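Local coordinates for putative exported protein (Burkholderia pseudomallei, PDB 4JGB) that is of unestablished function but has a Rossmann-type fold of the NAD(P)H-binding family, and may act as an NAD(P)-dependent oxidoreductase, at residues Ala51-Pro56 with Ala87-Asp92. Residues are numbered along the deposited sequence; the frame is centred on the assembly and turned at random.
Sequences ADLFDP and AKALVD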
# COMPACT_ATOMS: atom_id res chain seq x y z
N ALA A 51 -2.10 -12.03 -14.14
CA ALA A 51 -1.14 -10.97 -14.35
C ALA A 51 0.15 -11.32 -13.63
O ALA A 51 0.12 -11.80 -12.49
CB ALA A 51 -1.68 -9.62 -13.86
N ASP A 52 1.26 -11.10 -14.33
CA ASP A 52 2.57 -11.28 -13.76
C ASP A 52 3.18 -9.91 -13.62
O ASP A 52 3.54 -9.27 -14.62
CB ASP A 52 3.46 -12.17 -14.63
CG ASP A 52 4.94 -12.17 -14.18
OD1 ASP A 52 5.22 -11.74 -13.03
OD2 ASP A 52 5.81 -12.62 -14.96
N LEU A 53 3.29 -9.50 -12.37
CA LEU A 53 3.83 -8.22 -11.98
C LEU A 53 5.16 -7.89 -12.69
O LEU A 53 5.36 -6.77 -13.17
CB LEU A 53 4.00 -8.23 -10.45
CG LEU A 53 4.25 -6.90 -9.73
CD1 LEU A 53 3.37 -5.79 -10.29
CD2 LEU A 53 4.01 -7.08 -8.25
N PHE A 54 6.04 -8.88 -12.80
CA PHE A 54 7.38 -8.65 -13.29
C PHE A 54 7.53 -8.90 -14.80
O PHE A 54 8.64 -8.92 -15.33
CB PHE A 54 8.37 -9.49 -12.47
CG PHE A 54 8.32 -9.21 -10.98
CD1 PHE A 54 8.61 -7.93 -10.49
CD2 PHE A 54 8.01 -10.22 -10.07
CE1 PHE A 54 8.58 -7.67 -9.12
CE2 PHE A 54 7.98 -9.96 -8.70
CZ PHE A 54 8.26 -8.69 -8.23
N ASP A 55 6.40 -9.09 -15.49
CA ASP A 55 6.41 -9.31 -16.93
C ASP A 55 5.79 -8.09 -17.58
O ASP A 55 4.58 -7.90 -17.51
CB ASP A 55 5.65 -10.59 -17.30
CG ASP A 55 5.51 -10.82 -18.81
OD1 ASP A 55 6.03 -10.04 -19.64
OD2 ASP A 55 4.85 -11.81 -19.18
N PRO A 56 6.64 -7.25 -18.23
CA PRO A 56 6.28 -5.92 -18.74
C PRO A 56 4.92 -5.88 -19.45
O PRO A 56 4.04 -5.12 -19.03
CB PRO A 56 7.42 -5.59 -19.72
CG PRO A 56 8.14 -6.89 -19.97
CD PRO A 56 7.99 -7.65 -18.68
N ALA A 87 7.48 -1.88 -6.66
CA ALA A 87 7.23 -0.45 -6.91
C ALA A 87 7.60 -0.02 -8.36
O ALA A 87 6.82 0.67 -9.04
CB ALA A 87 8.01 0.40 -5.89
N LYS A 88 8.79 -0.41 -8.81
CA LYS A 88 9.27 -0.09 -10.14
C LYS A 88 8.38 -0.68 -11.22
O LYS A 88 8.04 -0.02 -12.22
CB LYS A 88 10.71 -0.55 -10.35
CG LYS A 88 11.74 0.24 -9.55
CD LYS A 88 13.18 0.03 -10.03
CE LYS A 88 14.12 0.90 -9.19
NZ LYS A 88 15.55 0.95 -9.62
N ALA A 89 7.99 -1.94 -11.01
CA ALA A 89 7.18 -2.65 -12.01
C ALA A 89 5.78 -2.07 -12.06
O ALA A 89 5.17 -1.97 -13.12
CB ALA A 89 7.15 -4.15 -11.72
N LEU A 90 5.26 -1.67 -10.90
CA LEU A 90 3.96 -1.01 -10.82
C LEU A 90 3.94 0.30 -11.58
O LEU A 90 3.03 0.54 -12.36
CB LEU A 90 3.56 -0.73 -9.37
CG LEU A 90 2.83 -1.81 -8.58
CD1 LEU A 90 2.38 -1.18 -7.28
CD2 LEU A 90 1.64 -2.36 -9.34
N VAL A 91 4.94 1.13 -11.33
CA VAL A 91 5.04 2.45 -11.97
C VAL A 91 5.16 2.28 -13.48
O VAL A 91 4.48 2.99 -14.23
CB VAL A 91 6.26 3.24 -11.47
CG1 VAL A 91 6.53 4.43 -12.38
CG2 VAL A 91 6.07 3.68 -10.03
N ASP A 92 6.00 1.35 -13.92
CA ASP A 92 6.19 1.14 -15.38
C ASP A 92 4.88 0.65 -16.05
O ASP A 92 4.46 1.14 -17.11
CB ASP A 92 7.35 0.16 -15.63
CG ASP A 92 7.53 -0.17 -17.09
OD1 ASP A 92 7.71 0.77 -17.88
OD2 ASP A 92 7.47 -1.37 -17.45
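A89 meets the 51-56 loop through its methyl group, which points at the loop and lies 3.5 Å (CB) from L53 O, a van der Waals approach to a backbone carbonyl. The CA atoms of F54 and A89 are 6.1 Å apart.

Apolar contacts flank that methyl. L53 CG stands anti to the backbone N (chi1 -166°), which carries CD1 to 4.0 Å from L90 CD2; the two leucines meet obliquely, and both also touch F11 of strand 7-11. The F54 ring meets the same methyl obliquely, CD1 to A89 CB being 4.2 Å, and reaches A85 and V86 one turn earlier on helix 83-97.

The hydrogen bonds of the turn itself run within 52-55. D55 N donates to D52 O (3.0 Å), closing a type I turn, while F54 N donates to D52 OD1 from above the carboxylate plane (N-H...O angle 151°), an Asx turn. D55 then occupies the N-cap position of helix 56-63, and a D52 N–S58 OG hydrogen bond ties the turn to that helix.

With 175 Å² buried in total and contacts that are all van der Waals, apolar packing joins this β-α connection of the Rossmann-type fold to helix 83-97, while the two turns probably help to hold the loop's shape.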